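Local coordinates for protein SxtG (Microseira wollei, PDB 6U1R) that probably transfers an amidino group to an acceptor substrate in saxitoxin biosynthesis, as an enzyme of the amidinotransferase family, at residues N57-P62 / F192-P197; G143-E148 / K176-P181; D187-F192 / E209-F214; C222-F227 / E247-I252. One frame throughout, in Å; residues are numbered along the deposited sequence.

Overall arrangement
The four contacts fall into two groups. Interactions 1 and 3 join loops, share Phe192 and have centres 14 Å apart. Interactions 2 and 4 each pair two parallel strands of a beta-alpha-beta unit. Their centres are 15 Å apart, and they touch where Tyr250 packs near Gly143. The centre of interaction 1 is 31 Å from those of interactions 2 and 4. Interaction 3 lies nearest the predicted active site: the side chain of Thr213 is about 7 Å from that of Asp215. In interaction 2 the side chain of Ala180 is about 11 Å from that of Asp215. Interactions 2 and 3 both meet the second subunit, and interaction 4 reaches it through Glu247.

Interaction 1 (N57-P62 / F192-P197); sequences NKWTFP and FNFQFP
Trp59 and Phe196 are the nearest backbone points, with CA atoms 8.2 Å apart, and no hydrogen bond crosses the contact. It rests mainly on aromatic rings, with backbone carbonyls beside them and Trp59 in the middle. The edge of Phe194 points at one face of the indole, where Phe194 CD2 sits over the centre, 3.5 Å from Trp59 CD2, with the planes 76° apart. Phe194 CG is anti to the backbone N (chi1 -180°), which places CG on the Trp59 side. Phe194 O is 3.3 Å from Trp59 CH2, the closest approach of the contact. Lys58 CG lies over the opposite face of the indole, toward the rim. Trp59, Phe194 and Phe196 form an aromatic cluster with two T-shaped pairs. It ties the loop after helix 53-57 to the long loop that precedes strand 219-222. In the second pair Trp59 gives its own edge: Trp59 CE3 stands 3.6 Å from Phe196 CZ, over the Phe196 face, with the planes at 86°. Phe61 O is 3.4 Å from Phe196 CZ, and Trp59 O is 3.5 Å from Phe196 CE1. His232 also meets the Phe194 ring nearly perpendicularly.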
# COMPACT_ATOMS: atom_id res chain seq x y z
N ASN A 57 1.74 -4.34 -22.16
CA ASN A 57 0.52 -4.55 -22.91
C ASN A 57 0.76 -5.10 -24.31
O ASN A 57 -0.15 -5.71 -24.89
CB ASN A 57 -0.27 -3.26 -22.95
CG ASN A 57 -0.77 -2.89 -21.58
OD1 ASN A 57 -1.18 -3.77 -20.82
ND2 ASN A 57 -0.67 -1.62 -21.23
N LYS A 58 1.95 -4.95 -24.86
CA LYS A 58 2.18 -5.57 -26.16
C LYS A 58 1.98 -7.08 -26.11
O LYS A 58 1.73 -7.70 -27.14
CB LYS A 58 3.57 -5.23 -26.68
CG LYS A 58 4.72 -5.86 -25.94
CD LYS A 58 6.03 -5.29 -26.49
CE LYS A 58 7.25 -5.95 -25.91
NZ LYS A 58 8.48 -5.46 -26.64
N TRP A 59 2.05 -7.69 -24.93
CA TRP A 59 1.90 -9.13 -24.80
C TRP A 59 0.45 -9.56 -24.61
O TRP A 59 0.18 -10.76 -24.43
CB TRP A 59 2.79 -9.64 -23.66
CG TRP A 59 4.24 -9.36 -23.94
CD1 TRP A 59 5.05 -8.50 -23.28
CD2 TRP A 59 5.04 -9.94 -24.99
NE1 TRP A 59 6.31 -8.49 -23.85
CE2 TRP A 59 6.33 -9.37 -24.90
CE3 TRP A 59 4.78 -10.88 -25.99
CZ2 TRP A 59 7.36 -9.71 -25.77
CZ3 TRP A 59 5.81 -11.22 -26.87
CH2 TRP A 59 7.09 -10.64 -26.74
N THR A 60 -0.49 -8.63 -24.66
CA THR A 60 -1.90 -8.97 -24.72
C THR A 60 -2.38 -9.11 -26.16
O THR A 60 -3.59 -9.25 -26.38
CB THR A 60 -2.74 -7.92 -23.99
OG1 THR A 60 -2.63 -6.64 -24.65
CG2 THR A 60 -2.28 -7.79 -22.57
N PHE A 61 -1.47 -9.09 -27.13
CA PHE A 61 -1.84 -9.21 -28.53
C PHE A 61 -1.23 -10.47 -29.13
O PHE A 61 -0.03 -10.70 -28.98
CB PHE A 61 -1.35 -7.99 -29.33
CG PHE A 61 -1.98 -6.69 -28.89
CD1 PHE A 61 -3.19 -6.30 -29.40
CD2 PHE A 61 -1.36 -5.87 -27.95
CE1 PHE A 61 -3.78 -5.11 -29.00
CE2 PHE A 61 -1.95 -4.68 -27.54
CZ PHE A 61 -3.15 -4.30 -28.07
N PRO A 62 -2.00 -11.30 -29.83
CA PRO A 62 -1.36 -12.36 -30.62
C PRO A 62 -0.47 -11.72 -31.68
O PRO A 62 -0.73 -10.60 -32.14
CB PRO A 62 -2.55 -13.11 -31.24
CG PRO A 62 -3.67 -12.13 -31.26
CD PRO A 62 -3.45 -11.22 -30.07
N PHE A 192 12.66 -8.92 -20.30
CA PHE A 192 12.81 -8.26 -21.60
C PHE A 192 13.25 -9.21 -22.70
O PHE A 192 13.34 -8.79 -23.85
CB PHE A 192 13.79 -7.08 -21.47
CG PHE A 192 13.20 -5.91 -20.74
CD1 PHE A 192 12.40 -4.99 -21.41
CD2 PHE A 192 13.40 -5.74 -19.38
CE1 PHE A 192 11.83 -3.91 -20.75
CE2 PHE A 192 12.84 -4.66 -18.70
CZ PHE A 192 12.06 -3.74 -19.39
N ASN A 193 13.47 -10.49 -22.39
CA ASN A 193 13.68 -11.50 -23.42
C ASN A 193 12.44 -12.34 -23.67
O ASN A 193 12.52 -13.40 -24.30
CB ASN A 193 14.86 -12.40 -23.02
CG ASN A 193 16.14 -11.61 -22.83
OD1 ASN A 193 16.42 -10.67 -23.57
ND2 ASN A 193 16.91 -11.97 -21.81
N PHE A 194 11.27 -11.88 -23.22
CA PHE A 194 10.08 -12.72 -23.25
C PHE A 194 9.68 -13.05 -24.69
O PHE A 194 9.76 -12.21 -25.58
CB PHE A 194 8.91 -12.05 -22.54
CG PHE A 194 7.66 -12.88 -22.53
CD1 PHE A 194 7.48 -13.87 -21.58
CD2 PHE A 194 6.67 -12.70 -23.49
CE1 PHE A 194 6.34 -14.66 -21.57
CE2 PHE A 194 5.52 -13.48 -23.49
CZ PHE A 194 5.36 -14.46 -22.54
N GLN A 195 9.23 -14.29 -24.89
CA GLN A 195 8.54 -14.71 -26.11
C GLN A 195 7.41 -15.65 -25.70
O GLN A 195 7.54 -16.42 -24.74
CB GLN A 195 9.48 -15.45 -27.10
CG GLN A 195 10.69 -14.65 -27.54
CD GLN A 195 10.34 -13.43 -28.37
OE1 GLN A 195 9.22 -13.28 -28.86
NE2 GLN A 195 11.31 -12.55 -28.54
N PHE A 196 6.30 -15.61 -26.43
CA PHE A 196 5.21 -16.52 -26.13
C PHE A 196 5.73 -17.96 -26.15
O PHE A 196 6.56 -18.30 -27.00
CB PHE A 196 4.07 -16.37 -27.15
CG PHE A 196 3.30 -15.07 -27.04
CD1 PHE A 196 2.65 -14.71 -25.87
CD2 PHE A 196 3.21 -14.23 -28.13
CE1 PHE A 196 1.93 -13.51 -25.79
CE2 PHE A 196 2.48 -13.04 -28.07
CZ PHE A 196 1.85 -12.69 -26.89
N PRO A 197 5.27 -18.81 -25.24
CA PRO A 197 5.63 -20.24 -25.31
C PRO A 197 5.14 -20.89 -26.60
O PRO A 197 4.21 -20.42 -27.25
CB PRO A 197 4.94 -20.85 -24.09
CG PRO A 197 4.57 -19.73 -23.21
CD PRO A 197 4.48 -18.50 -24.04

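Interaction 2 (G143-E148 / K176-P181)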
# COMPACT_ATOMS: atom_id res chain seq x y z
N GLY A 143 -15.13 -8.79 1.95
CA GLY A 143 -15.93 -8.54 3.14
C GLY A 143 -16.10 -7.05 3.38
O GLY A 143 -16.65 -6.36 2.52
N ASN A 144 -15.60 -6.53 4.50
CA ASN A 144 -15.69 -5.11 4.79
C ASN A 144 -14.40 -4.36 4.48
O ASN A 144 -14.28 -3.19 4.88
CB ASN A 144 -16.08 -4.89 6.26
CG ASN A 144 -15.02 -5.37 7.23
OD1 ASN A 144 -13.97 -5.87 6.83
ND2 ASN A 144 -15.28 -5.21 8.53
N GLU A 145 -13.47 -4.97 3.75
CA GLU A 145 -12.16 -4.40 3.46
C GLU A 145 -12.00 -4.11 1.98
O GLU A 145 -12.29 -4.97 1.14
CB GLU A 145 -11.06 -5.35 3.92
CG GLU A 145 -9.64 -4.84 3.69
CD GLU A 145 -8.58 -5.83 4.11
OE1 GLU A 145 -8.90 -7.02 4.30
OE2 GLU A 145 -7.41 -5.43 4.26
N ILE A 146 -11.48 -2.91 1.66
CA ILE A 146 -11.02 -2.56 0.31
C ILE A 146 -9.49 -2.61 0.30
O ILE A 146 -8.83 -1.98 1.14
CB ILE A 146 -11.56 -1.19 -0.12
CG1 ILE A 146 -13.10 -1.24 -0.14
CG2 ILE A 146 -11.02 -0.80 -1.49
CD1 ILE A 146 -13.77 -0.00 -0.55
N ILE A 147 -8.91 -3.40 -0.62
CA ILE A 147 -7.46 -3.57 -0.74
C ILE A 147 -7.00 -2.95 -2.06
O ILE A 147 -7.49 -3.31 -3.14
CB ILE A 147 -7.07 -5.07 -0.71
CG1 ILE A 147 -7.62 -5.75 0.54
CG2 ILE A 147 -5.54 -5.22 -0.77
CD1 ILE A 147 -7.49 -7.26 0.53
N GLU A 148 -6.03 -2.04 -1.97
CA GLU A 148 -5.43 -1.46 -3.17
C GLU A 148 -4.34 -2.39 -3.70
O GLU A 148 -3.38 -2.70 -2.98
CB GLU A 148 -4.87 -0.06 -2.90
CG GLU A 148 -5.92 0.88 -2.26
CD GLU A 148 -5.60 2.37 -2.37
OE1 GLU A 148 -4.53 2.73 -2.91
OE2 GLU A 148 -6.44 3.18 -1.89
N LYS A 176 -12.74 -1.23 6.37
CA LYS A 176 -11.30 -1.43 6.41
C LYS A 176 -10.71 -1.11 5.04
O LYS A 176 -11.37 -1.24 4.01
CB LYS A 176 -10.99 -2.86 6.85
CG LYS A 176 -11.45 -3.11 8.27
CD LYS A 176 -11.21 -4.54 8.74
CE LYS A 176 -11.59 -4.69 10.21
NZ LYS A 176 -10.80 -5.76 10.89
N TRP A 177 -9.47 -0.64 5.05
CA TRP A 177 -8.88 -0.03 3.86
C TRP A 177 -7.37 -0.22 3.97
O TRP A 177 -6.72 0.38 4.83
CB TRP A 177 -9.28 1.44 3.77
CG TRP A 177 -8.72 2.23 2.63
CD1 TRP A 177 -8.26 1.75 1.43
CD2 TRP A 177 -8.55 3.65 2.58
NE1 TRP A 177 -7.81 2.79 0.65
CE2 TRP A 177 -7.98 3.96 1.34
CE3 TRP A 177 -8.82 4.68 3.49
CZ2 TRP A 177 -7.67 5.27 0.97
CZ3 TRP A 177 -8.50 5.97 3.13
CH2 TRP A 177 -7.95 6.26 1.88
N THR A 178 -6.82 -1.05 3.09
CA THR A 178 -5.43 -1.43 3.20
C THR A 178 -4.83 -1.39 1.80
O THR A 178 -5.54 -1.36 0.80
CB THR A 178 -5.26 -2.83 3.82
OG1 THR A 178 -5.79 -3.82 2.95
CG2 THR A 178 -6.01 -2.96 5.11
N ALA A 179 -3.50 -1.35 1.74
CA ALA A 179 -2.79 -1.39 0.48
C ALA A 179 -1.70 -2.46 0.54
O ALA A 179 -1.06 -2.64 1.58
CB ALA A 179 -2.15 -0.04 0.15
N ALA A 180 -1.51 -3.17 -0.55
CA ALA A 180 -0.29 -3.94 -0.69
C ALA A 180 0.86 -2.94 -0.82
O ALA A 180 0.66 -1.83 -1.32
CB ALA A 180 -0.34 -4.83 -1.92
N PRO A 181 2.07 -3.29 -0.38
CA PRO A 181 3.20 -2.37 -0.57
C PRO A 181 3.32 -1.94 -2.03
O PRO A 181 3.20 -2.75 -2.95
CB PRO A 181 4.41 -3.18 -0.08
CG PRO A 181 3.79 -4.19 0.92
CD PRO A 181 2.47 -4.53 0.31
O HOH W 1 -0.74 -1.07 -3.47
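Glu145 CG is anti to the backbone N (chi1 -179°) and the rest of the chain is extended, which carries the carboxylate across to Thr178. Thr178 OG1, set between the backbone N and the carbonyl carbon (chi1 66°), donates to Glu145 OE2 at 2.6 Å. It meets that oxygen on the anti side, out of the carboxylate plane. The same Glu145 OE2 also bonds His245. On the other face of the sheet, Trp177 NE1 donates to Glu148 OE2 at 2.9 Å, with the oxygen in the indole plane. Glu148 OE1 forms a salt bridge with Arg164, so both carboxylate oxygens are engaged. Strands 145-148 and 176-179 run parallel and are joined through helix 164-172 in a beta-alpha-beta unit. Backbone bonds alternate along them: Lys176 N to Asn144 O at 2.9 Å, Ile146 N to Lys176 O at 2.9 Å, Thr178 N to Ile146 O at 3.0 Å and Glu148 N to Thr178 O at 2.9 Å. Another from Ala180 N to Glu148 O, 3.1 Å long, carries the pairing past the end of strand 176-179. Trp241 of the second subunit donates to Trp177 O.

Interaction 3 (D187-F192 / E209-F214); sequences DAQYDF and EFEPTF
The Phe210 ring carries the methyl of Ala188 over one face and has Gln189 OE1 at its edge. Ala188 CB is 3.7 Å from Phe210 CD1, toward the rim, in a CH-pi contact. The amide of Gln189 is turned 56° from the ring, and its OE1 lies close to the ring plane. Lys168 of the second subunit makes a cation-pi contact with Phe210 and donates to its carbonyl oxygen, so this residue belongs to the dimer interface too.

Both segments belong to the long connection between strands 176-179 and 219-222. A short 3-10 turn, 187-189, packs here against an irregular run of chain that leads directly to the predicted active-site Asp215. Gln189 bridges the two with its side chain. Its CG is anti to the backbone N (chi1 -176°), and the chain then bends at chi2 (60°). Gln189 OE1 accepts from Glu211 N at 3.1 Å, with the donor tilted from the carbonyl plane. Gln189 NE2 reaches Glu211 O at 3.4 Å in a weak bond. These bonds, one of them weak, set the amide beside the backbone of Glu211. The side chains of Gln189 and Thr213 approach tip to tip, with Gln189 NE2 3.0 Å from Thr213 OG1. Thr213 OG1 is hydrogen-bonded to Val233 O. The carboxylate of Glu211 turns to the backbone instead, where OE1 bonds Gln184 N and OE2 bonds Leu185 N.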
# COMPACT_ATOMS: atom_id res chain seq x y z
N ASP A 187 13.13 -2.28 -13.86
CA ASP A 187 13.22 -3.15 -15.02
C ASP A 187 13.27 -4.62 -14.62
O ASP A 187 12.80 -5.48 -15.38
CB ASP A 187 14.45 -2.80 -15.86
CG ASP A 187 14.26 -1.54 -16.69
OD1 ASP A 187 13.15 -0.98 -16.76
OD2 ASP A 187 15.27 -1.12 -17.31
N ALA A 188 13.83 -4.95 -13.45
CA ALA A 188 13.95 -6.34 -13.02
C ALA A 188 12.59 -7.05 -12.87
O ALA A 188 12.56 -8.28 -12.80
CB ALA A 188 14.71 -6.43 -11.70
N GLN A 189 11.49 -6.30 -12.78
CA GLN A 189 10.15 -6.88 -12.67
C GLN A 189 9.64 -7.43 -14.00
O GLN A 189 8.60 -8.10 -14.02
CB GLN A 189 9.19 -5.81 -12.11
CG GLN A 189 7.74 -6.29 -11.85
CD GLN A 189 7.65 -7.43 -10.85
OE1 GLN A 189 8.59 -7.72 -10.12
NE2 GLN A 189 6.48 -8.08 -10.80
N TYR A 190 10.36 -7.21 -15.11
CA TYR A 190 9.88 -7.59 -16.43
C TYR A 190 10.96 -8.38 -17.17
O TYR A 190 12.15 -8.06 -17.07
CB TYR A 190 9.48 -6.35 -17.25
CG TYR A 190 8.67 -5.34 -16.47
CD1 TYR A 190 7.33 -5.56 -16.19
CD2 TYR A 190 9.26 -4.17 -16.00
CE1 TYR A 190 6.58 -4.63 -15.46
CE2 TYR A 190 8.53 -3.24 -15.27
CZ TYR A 190 7.19 -3.47 -15.00
OH TYR A 190 6.49 -2.53 -14.27
N ASP A 191 10.53 -9.40 -17.91
CA ASP A 191 11.41 -10.25 -18.70
C ASP A 191 11.56 -9.62 -20.08
O ASP A 191 10.69 -9.77 -20.94
CB ASP A 191 10.84 -11.66 -18.79
CG ASP A 191 11.70 -12.60 -19.62
OD1 ASP A 191 12.72 -12.16 -20.17
OD2 ASP A 191 11.30 -13.78 -19.74
N PHE A 192 12.66 -8.92 -20.30
CA PHE A 192 12.81 -8.26 -21.60
C PHE A 192 13.25 -9.21 -22.70
O PHE A 192 13.34 -8.79 -23.85
CB PHE A 192 13.79 -7.08 -21.47
CG PHE A 192 13.20 -5.91 -20.74
CD1 PHE A 192 12.40 -4.99 -21.41
CD2 PHE A 192 13.40 -5.74 -19.38
CE1 PHE A 192 11.83 -3.91 -20.75
CE2 PHE A 192 12.84 -4.66 -18.70
CZ PHE A 192 12.06 -3.74 -19.39
N GLU A 209 9.66 -12.61 -10.82
CA GLU A 209 9.43 -12.74 -9.38
C GLU A 209 10.27 -11.76 -8.56
O GLU A 209 10.63 -12.04 -7.42
CB GLU A 209 9.69 -14.18 -8.93
CG GLU A 209 8.70 -15.20 -9.54
CD GLU A 209 7.25 -14.95 -9.15
OE1 GLU A 209 7.00 -14.49 -8.01
OE2 GLU A 209 6.35 -15.25 -9.97
N PHE A 210 10.56 -10.59 -9.13
CA PHE A 210 11.35 -9.59 -8.42
C PHE A 210 10.61 -9.05 -7.19
O PHE A 210 11.21 -8.91 -6.12
CB PHE A 210 11.73 -8.50 -9.41
CG PHE A 210 12.25 -7.24 -8.79
CD1 PHE A 210 13.53 -7.18 -8.27
CD2 PHE A 210 11.47 -6.10 -8.78
CE1 PHE A 210 14.01 -6.01 -7.72
CE2 PHE A 210 11.93 -4.94 -8.22
CZ PHE A 210 13.22 -4.89 -7.69
N GLU A 211 9.33 -8.73 -7.32
CA GLU A 211 8.57 -8.17 -6.22
C GLU A 211 7.09 -8.51 -6.39
O GLU A 211 6.65 -8.86 -7.48
CB GLU A 211 8.75 -6.65 -6.13
CG GLU A 211 8.04 -5.91 -7.23
CD GLU A 211 8.45 -4.46 -7.30
OE1 GLU A 211 8.77 -3.85 -6.25
OE2 GLU A 211 8.46 -3.95 -8.44
N PRO A 212 6.29 -8.38 -5.32
CA PRO A 212 4.87 -8.75 -5.41
C PRO A 212 4.08 -7.79 -6.29
O PRO A 212 4.06 -6.58 -6.02
CB PRO A 212 4.39 -8.68 -3.96
CG PRO A 212 5.59 -8.69 -3.11
CD PRO A 212 6.73 -8.16 -3.93
N THR A 213 3.39 -8.32 -7.31
CA THR A 213 2.44 -7.55 -8.11
C THR A 213 1.21 -8.39 -8.41
O THR A 213 1.30 -9.61 -8.63
CB THR A 213 3.03 -7.02 -9.46
OG1 THR A 213 3.50 -8.10 -10.29
CG2 THR A 213 4.16 -6.04 -9.22
N PHE A 214 0.05 -7.74 -8.37
CA PHE A 214 -1.16 -8.34 -8.90
C PHE A 214 -2.17 -7.26 -9.24
O PHE A 214 -2.15 -6.16 -8.67
CB PHE A 214 -1.78 -9.37 -7.93
CG PHE A 214 -2.35 -8.80 -6.65
CD1 PHE A 214 -3.64 -8.28 -6.62
CD2 PHE A 214 -1.61 -8.81 -5.47
CE1 PHE A 214 -4.17 -7.78 -5.45
CE2 PHE A 214 -2.14 -8.31 -4.28
CZ PHE A 214 -3.42 -7.80 -4.27

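Interaction 4 (C222-F227 / E247-I252)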
# COMPACT_ATOMS: atom_id res chain seq x y z
N CYS A 222 -15.59 -16.35 -4.17
CA CYS A 222 -16.63 -17.32 -3.79
C CYS A 222 -16.65 -17.55 -2.28
O CYS A 222 -16.49 -18.67 -1.79
CB CYS A 222 -16.43 -18.67 -4.47
SG CYS A 222 -16.54 -18.60 -6.27
N GLY A 223 -16.88 -16.49 -1.53
CA GLY A 223 -16.84 -16.59 -0.07
C GLY A 223 -15.44 -16.90 0.41
O GLY A 223 -14.48 -16.21 0.05
N ARG A 224 -15.31 -17.95 1.23
CA ARG A 224 -14.02 -18.32 1.79
C ARG A 224 -13.02 -18.82 0.74
O ARG A 224 -11.82 -18.89 1.04
CB ARG A 224 -14.18 -19.40 2.86
CG ARG A 224 -14.82 -18.92 4.15
CD ARG A 224 -14.60 -19.89 5.29
NE ARG A 224 -15.26 -19.41 6.51
CZ ARG A 224 -14.70 -18.62 7.43
NH1 ARG A 224 -13.46 -18.20 7.29
NH2 ARG A 224 -15.41 -18.26 8.50
N ASP A 225 -13.48 -19.14 -0.46
CA ASP A 225 -12.61 -19.63 -1.53
C ASP A 225 -12.57 -18.59 -2.65
O ASP A 225 -13.62 -18.14 -3.12
CB ASP A 225 -13.11 -20.98 -2.05
CG ASP A 225 -13.06 -22.03 -0.97
OD1 ASP A 225 -11.95 -22.52 -0.69
OD2 ASP A 225 -14.13 -22.33 -0.38
N ILE A 226 -11.35 -18.21 -3.04
CA ILE A 226 -11.08 -17.22 -4.07
C ILE A 226 -10.24 -17.90 -5.16
O ILE A 226 -9.33 -18.68 -4.85
CB ILE A 226 -10.35 -16.00 -3.47
CG1 ILE A 226 -11.27 -15.25 -2.49
CG2 ILE A 226 -9.86 -15.03 -4.57
CD1 ILE A 226 -10.54 -14.28 -1.59
N PHE A 227 -10.55 -17.64 -6.41
CA PHE A 227 -9.83 -18.23 -7.54
C PHE A 227 -9.03 -17.15 -8.25
O PHE A 227 -9.56 -16.07 -8.53
CB PHE A 227 -10.80 -18.91 -8.49
CG PHE A 227 -11.52 -20.05 -7.86
CD1 PHE A 227 -10.96 -21.32 -7.87
CD2 PHE A 227 -12.70 -19.86 -7.18
CE1 PHE A 227 -11.59 -22.38 -7.26
CE2 PHE A 227 -13.33 -20.92 -6.56
CZ PHE A 227 -12.76 -22.18 -6.60
N GLU A 247 -5.07 -14.98 5.18
CA GLU A 247 -4.92 -16.39 5.57
C GLU A 247 -5.83 -16.80 6.73
O GLU A 247 -6.09 -18.00 6.89
CB GLU A 247 -3.47 -16.69 5.96
CG GLU A 247 -3.01 -15.96 7.23
CD GLU A 247 -1.53 -16.17 7.54
OE1 GLU A 247 -0.83 -16.88 6.78
OE2 GLU A 247 -1.06 -15.60 8.55
N ASP A 248 -6.28 -15.87 7.56
CA ASP A 248 -7.11 -16.25 8.70
C ASP A 248 -8.46 -16.81 8.26
O ASP A 248 -9.03 -17.66 8.96
CB ASP A 248 -7.35 -15.04 9.62
CG ASP A 248 -6.10 -14.61 10.38
OD1 ASP A 248 -5.16 -15.42 10.50
OD2 ASP A 248 -6.07 -13.46 10.86
N GLU A 249 -8.99 -16.36 7.12
CA GLU A 249 -10.36 -16.69 6.76
C GLU A 249 -10.54 -17.21 5.34
O GLU A 249 -11.60 -17.78 5.05
CB GLU A 249 -11.29 -15.47 6.93
CG GLU A 249 -11.25 -14.78 8.31
CD GLU A 249 -11.79 -15.64 9.45
OE1 GLU A 249 -12.40 -16.70 9.19
OE2 GLU A 249 -11.60 -15.25 10.62
N TYR A 250 -9.56 -17.05 4.45
CA TYR A 250 -9.74 -17.30 3.02
C TYR A 250 -8.69 -18.26 2.49
O TYR A 250 -7.56 -18.34 2.99
CB TYR A 250 -9.68 -15.99 2.21
CG TYR A 250 -10.79 -15.05 2.56
CD1 TYR A 250 -12.00 -15.10 1.90
CD2 TYR A 250 -10.64 -14.13 3.59
CE1 TYR A 250 -13.04 -14.25 2.23
CE2 TYR A 250 -11.66 -13.26 3.92
CZ TYR A 250 -12.87 -13.34 3.24
OH TYR A 250 -13.89 -12.49 3.57
N ARG A 251 -9.08 -18.99 1.45
CA ARG A 251 -8.20 -19.88 0.72
C ARG A 251 -8.21 -19.44 -0.74
O ARG A 251 -9.28 -19.30 -1.33
CB ARG A 251 -8.68 -21.33 0.82
CG ARG A 251 -8.85 -21.84 2.25
CD ARG A 251 -9.65 -23.14 2.29
NE ARG A 251 -11.09 -22.95 2.02
CZ ARG A 251 -12.07 -23.05 2.92
NH1 ARG A 251 -11.80 -23.32 4.20
NH2 ARG A 251 -13.34 -22.88 2.55
N ILE A 252 -7.02 -19.25 -1.31
CA ILE A 252 -6.88 -18.85 -2.71
C ILE A 252 -6.41 -20.04 -3.55
O ILE A 252 -5.38 -20.65 -3.24
CB ILE A 252 -5.90 -17.68 -2.86
CG1 ILE A 252 -6.32 -16.54 -1.93
CG2 ILE A 252 -5.82 -17.25 -4.34
CD1 ILE A 252 -5.56 -15.26 -2.14
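A beta-alpha-beta unit made of strand 225-229, helix 236-245 and strand 251-255 sets these two segments side by side, and the contact lies at the start of its two parallel strands. A type II' turn from Cys222 to Asp225 leads into the first strand, with Gly223 at a positive phi. The strands are paired through the backbone: Arg251 N donates to Arg224 O at 2.8 Å, and Ile226 N donates to Arg251 O at 2.9 Å.

Asp225 and Arg251 lie on the same face of the sheet and form a side-on, two-pronged salt bridge. Arg251 NE meets Asp225 OD1 at 2.9 Å, and Arg251 NH2 meets Asp225 OD2 at 3.1 Å. Both oxygens lie in the guanidinium plane, although the carboxylate is turned 32° from it. A bend at chi3 (-73°) helps bring NE of Arg251 to this position. Asp225 OD1 is also bonded to His253, and Arg251 NH2 to Ser381. The acid thus joins two basic side chains of the second strand, which would tend to stabilise its negative charge.

The other face carries Ile226 and Ile252. Ile226 CD1 touches Tyr250 CD1 at 3.9 Å, and Gly223 O lies at the edge of the tyrosine ring, 3.3 Å from Tyr250 CE1. The extended chain of Arg224 passes close to Glu249 O. Arg224 NH1 donates to Glu249 O at 2.9 Å and also to Glu249 OE1 at 2.6 Å, in a nearly straight salt bridge (177°) that uses the anti lone pair of OE1.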